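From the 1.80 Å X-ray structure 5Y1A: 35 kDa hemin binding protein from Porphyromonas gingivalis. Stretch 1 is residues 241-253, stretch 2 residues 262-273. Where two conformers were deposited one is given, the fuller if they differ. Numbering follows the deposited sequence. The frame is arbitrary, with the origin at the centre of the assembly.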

# COMPACT_ATOMS: atom_id res chain seq x y z
N GLU A 241 -5.19 0.61 10.31
CA GLU A 241 -6.58 0.55 9.89
C GLU A 241 -6.70 0.60 8.39
O GLU A 241 -5.88 1.24 7.73
N ILE A 242 -7.74 -0.04 7.84
CA ILE A 242 -7.93 -0.05 6.38
C ILE A 242 -8.39 1.30 5.80
O ILE A 242 -8.17 1.58 4.62
N LYS A 243 -9.06 2.12 6.61
CA LYS A 243 -9.57 3.39 6.13
C LYS A 243 -8.43 4.20 5.48
O LYS A 243 -7.32 4.26 6.02
N ASP A 244 -8.73 4.77 4.32
CA ASP A 244 -7.81 5.62 3.52
C ASP A 244 -6.51 4.91 3.13
O ASP A 244 -5.43 5.44 3.38
N THR A 245 -6.62 3.70 2.57
CA THR A 245 -5.46 2.95 2.09
C THR A 245 -5.58 2.71 0.59
O THR A 245 -6.69 2.54 0.07
N ASP A 246 -4.43 2.70 -0.08
CA ASP A 246 -4.31 2.37 -1.50
C ASP A 246 -3.36 1.17 -1.66
O ASP A 246 -2.52 0.94 -0.79
N VAL A 247 -3.48 0.43 -2.76
CA VAL A 247 -2.43 -0.53 -3.15
C VAL A 247 -1.89 -0.05 -4.48
O VAL A 247 -2.65 0.21 -5.43
N LEU A 248 -0.57 0.10 -4.51
CA LEU A 248 0.15 0.48 -5.72
C LEU A 248 0.97 -0.73 -6.17
O LEU A 248 1.67 -1.36 -5.35
N ALA A 249 0.93 -1.05 -7.46
CA ALA A 249 1.82 -2.08 -8.00
C ALA A 249 2.55 -1.51 -9.18
O ALA A 249 1.98 -0.71 -9.97
N PHE A 250 3.81 -1.91 -9.32
CA PHE A 250 4.55 -1.48 -10.50
C PHE A 250 5.50 -2.54 -11.06
O PHE A 250 6.07 -3.34 -10.29
N VAL A 251 5.61 -2.56 -12.39
CA VAL A 251 6.56 -3.41 -13.13
C VAL A 251 7.86 -2.62 -13.33
O VAL A 251 7.84 -1.44 -13.71
N HIS A 252 8.99 -3.25 -13.04
CA HIS A 252 10.25 -2.53 -13.07
C HIS A 252 11.41 -3.44 -13.40
O HIS A 252 11.32 -4.67 -13.23
N HIS A 253 12.49 -2.83 -13.88
CA HIS A 253 13.76 -3.52 -14.05
C HIS A 253 14.39 -3.82 -12.68
O HIS A 253 14.08 -3.16 -11.69
N SER A 262 14.84 1.13 -13.79
CA SER A 262 13.66 2.02 -13.82
C SER A 262 12.34 1.28 -13.64
O SER A 262 12.22 0.07 -13.93
N ILE A 263 11.35 2.02 -13.16
CA ILE A 263 9.97 1.55 -13.09
C ILE A 263 9.37 1.78 -14.48
O ILE A 263 9.44 2.90 -15.03
N ILE A 264 8.79 0.72 -15.03
CA ILE A 264 8.32 0.70 -16.39
C ILE A 264 6.87 1.23 -16.44
O ILE A 264 6.54 2.11 -17.27
N ASN A 265 6.00 0.66 -15.61
CA ASN A 265 4.66 1.22 -15.45
C ASN A 265 4.05 0.80 -14.12
O ASN A 265 4.62 -0.03 -13.41
N ALA A 266 2.92 1.40 -13.78
CA ALA A 266 2.33 1.20 -12.45
C ALA A 266 0.81 1.25 -12.56
O ALA A 266 0.26 1.81 -13.51
N GLY A 267 0.14 0.70 -11.54
CA GLY A 267 -1.31 0.81 -11.40
C GLY A 267 -1.60 0.99 -9.91
O GLY A 267 -0.81 0.59 -9.05
N GLN A 268 -2.74 1.60 -9.59
CA GLN A 268 -3.08 1.86 -8.19
C GLN A 268 -4.58 1.92 -8.01
O GLN A 268 -5.29 2.50 -8.84
N GLU A 269 -5.05 1.32 -6.91
CA GLU A 269 -6.48 1.32 -6.60
C GLU A 269 -6.68 1.54 -5.10
O GLU A 269 -5.79 1.22 -4.29
N SER A 270 -7.86 2.04 -4.72
CA SER A 270 -8.20 2.20 -3.30
C SER A 270 -8.60 0.87 -2.66
O SER A 270 -9.52 0.19 -3.13
N LEU A 271 -7.93 0.53 -1.56
CA LEU A 271 -8.23 -0.70 -0.83
C LEU A 271 -9.49 -0.54 0.03
O LEU A 271 -10.36 -1.43 0.05
N ASP A 272 -9.62 0.59 0.73
CA ASP A 272 -10.82 0.78 1.55
C ASP A 272 -12.12 0.88 0.73
O ASP A 272 -13.21 0.56 1.24
N LYS A 273 -12.01 1.29 -0.52
CA LYS A 273 -13.18 1.34 -1.39
C LYS A 273 -13.39 0.04 -2.16
O LYS A 273 -14.41 -0.12 -2.82

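Adjacent antiparallel strands illustrate a general rule: the backbone sets the register, and the register decides which side chains become neighbours. In the 35 kDa hemin binding protein, strand 245-252 pairs with strand 263-270, and ladder bonds such as Val247 N to Glu269 O (2.9 Å) and Gly267 N to Ala249 O (2.8 Å) hold the register, while the extended backbone sends successive side chains to alternate faces.

Apolar packing follows that alternation. Asp246, Leu248, Phe250 and His252 share one face with Ser270, Gln268, Ala266 and Ile263. On it Phe250 (chi1 p, chi2 91°) lays its CB 3.7 Å from Ala266 CB, and Leu248 (t, p) reaches Ala266 as well, CD1 to CB 4.1 Å. On the other face, Ala249 lies across from Gly267, which offers no side chain, so contact there rests largely on backbone. Beyond the second strand, Leu271 (t, p) points toward the first stretch and meets two apolar side chains: Ile242 CD1 approaches Leu271 CG at 3.9 Å, and Val247 CG2 lies 4.3 Å from Leu271 CB. The CA-to-CB bond of Ile242 (t, t) points sideways, yet the end of the side chain closes on the contact.

Two CH-pi contacts add to this packing. Ile263, with chi1 m and chi2 t, brings its CD1 over one face of the Phe250 ring, 3.9 Å from the centroid. The second depends on a bulge between Val251 and His252, where Val251 O accepts from Ile264 N at 2.7 Å and, weakly, from Asn265 N at 3.4 Å. The extra residue, Ile264, points its CA-to-CB bond toward the first stretch. Its m, t rotamer carries CD1 to 4.2 Å from Val251 CG1 and over the His253 ring, 3.7 Å from the centroid. His253 (chi1 m) starts sideways, but its ring comes nearer, with Ser262 OG at the ring edge, 3.6 Å from His253 CD2.

Among the polar side chains, Asp272, Thr245 and Asp244 gather near Ile242 and Leu271. Asp272, with chi1 p, points in and accepts a hydrogen bond from Thr245 N at OD1 (3.1 Å), extending the pairing beyond the strand with a carboxylate in place of a carbonyl. Thr245 (p) turns its OG1 back to Ile242 O, 2.6 Å away, bracing its own turn. Asp272 OD2 lies 4.4 Å from Asp244 OD1, a proximity of like charges, and is paired with Lys273 NZ in a 3.2 Å salt bridge. Farther along the strands, Gln268 (t, t) extends past Leu248, its OE1 3.9 Å from Leu248 CB, and sets NE2 3.8 Å from Asp246 OD2, too long for a hydrogen bond.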

# COMPACT_ATOMS: atom_id res chain seq x y z
CB GLU A 241 -7.37 1.71 10.50
CG GLU A 241 -7.45 1.64 12.04
CD GLU A 241 -8.46 2.63 12.62
OE1 GLU A 241 -9.32 2.18 13.41
OE2 GLU A 241 -8.39 3.84 12.28
CB ILE A 242 -8.92 -1.17 5.95
CG1 ILE A 242 -8.86 -1.38 4.44
CG2 ILE A 242 -10.37 -0.87 6.45
CD1 ILE A 242 -9.38 -2.75 3.99
CB LYS A 243 -10.22 4.16 7.28
CG LYS A 243 -10.83 5.52 6.94
CD LYS A 243 -11.28 6.19 8.24
CE LYS A 243 -11.29 7.71 8.13
NZ LYS A 243 -11.35 8.33 9.50
CB ASP A 244 -7.46 6.90 4.31
CG ASP A 244 -8.65 7.77 4.57
OD1 ASP A 244 -9.51 7.86 3.68
OD2 ASP A 244 -8.73 8.35 5.68
CB THR A 245 -5.30 1.57 2.81
OG1 THR A 245 -6.52 0.83 2.74
CG2 THR A 245 -4.90 1.77 4.25
CB ASP A 246 -3.71 3.54 -2.28
CG ASP A 246 -4.62 4.77 -2.30
OD1 ASP A 246 -5.84 4.60 -2.49
OD2 ASP A 246 -4.12 5.90 -2.11
CB VAL A 247 -2.91 -1.99 -3.28
CG1 VAL A 247 -1.76 -2.91 -3.80
CG2 VAL A 247 -3.43 -2.49 -1.94
CB LEU A 248 1.11 1.63 -5.38
CG LEU A 248 2.22 1.98 -6.39
CD1 LEU A 248 1.58 2.53 -7.68
CD2 LEU A 248 3.12 3.01 -5.81
CB ALA A 249 1.02 -3.31 -8.44
CB PHE A 250 5.25 -0.13 -10.28
CG PHE A 250 6.10 -0.06 -9.04
CD1 PHE A 250 7.47 -0.41 -9.09
CD2 PHE A 250 5.56 0.41 -7.85
CE1 PHE A 250 8.28 -0.29 -7.94
CE2 PHE A 250 6.36 0.53 -6.66
CZ PHE A 250 7.73 0.18 -6.72
CB VAL A 251 5.96 -3.81 -14.51
CG1 VAL A 251 6.93 -4.71 -15.26
CG2 VAL A 251 4.59 -4.52 -14.34
CB HIS A 252 10.48 -1.83 -11.71
CG HIS A 252 10.51 -2.76 -10.51
ND1 HIS A 252 11.68 -3.29 -10.02
CD2 HIS A 252 9.53 -3.18 -9.68
CE1 HIS A 252 11.42 -4.03 -8.95
NE2 HIS A 252 10.11 -3.98 -8.73
CB HIS A 253 14.68 -2.69 -14.94
CG HIS A 253 14.17 -2.54 -16.36
ND1 HIS A 253 14.23 -3.56 -17.28
CD2 HIS A 253 13.58 -1.50 -16.99
CE1 HIS A 253 13.71 -3.15 -18.42
NE2 HIS A 253 13.30 -1.91 -18.27
CB SER A 262 13.62 2.87 -15.11
OG SER A 262 13.43 2.04 -16.26
CB ILE A 263 9.19 2.28 -11.99
CG1 ILE A 263 9.91 2.11 -10.63
CG2 ILE A 263 7.74 1.78 -11.97
CD1 ILE A 263 9.20 2.79 -9.42
CB ILE A 264 8.44 -0.71 -16.97
CG1 ILE A 264 9.91 -1.14 -17.03
CG2 ILE A 264 7.82 -0.77 -18.39
CD1 ILE A 264 10.11 -2.68 -17.06
CB ASN A 265 3.74 0.82 -16.60
CG ASN A 265 2.73 1.91 -16.97
OD1 ASN A 265 2.54 2.90 -16.24
ND2 ASN A 265 2.09 1.73 -18.10
CB ALA A 266 2.77 2.30 -11.55
CB GLN A 268 -2.46 3.18 -7.72
CG GLN A 268 -2.70 3.50 -6.25
CD GLN A 268 -2.12 4.82 -5.88
OE1 GLN A 268 -0.90 4.98 -5.79
NE2 GLN A 268 -2.99 5.80 -5.69
CB GLU A 269 -7.12 -0.02 -7.03
CG GLU A 269 -7.12 -0.34 -8.55
CD GLU A 269 -7.89 0.67 -9.45
OE1 GLU A 269 -8.70 1.49 -8.95
OE2 GLU A 269 -7.66 0.65 -10.68
CB SER A 270 -9.35 3.21 -3.12
OG SER A 270 -9.96 3.13 -1.84
CB LEU A 271 -7.01 -1.15 -0.00
CG LEU A 271 -7.18 -2.43 0.84
CD1 LEU A 271 -7.58 -3.65 -0.06
CD2 LEU A 271 -5.91 -2.67 1.66
CB ASP A 272 -10.67 1.93 2.54
CG ASP A 272 -10.40 3.23 1.88
OD1 ASP A 272 -9.34 3.38 1.22
OD2 ASP A 272 -11.24 4.14 2.02
CB LYS A 273 -13.09 2.56 -2.30
CG LYS A 273 -12.99 3.84 -1.47
CD LYS A 273 -12.51 5.03 -2.26
CE LYS A 273 -12.40 6.27 -1.37
NZ LYS A 273 -11.21 6.27 -0.43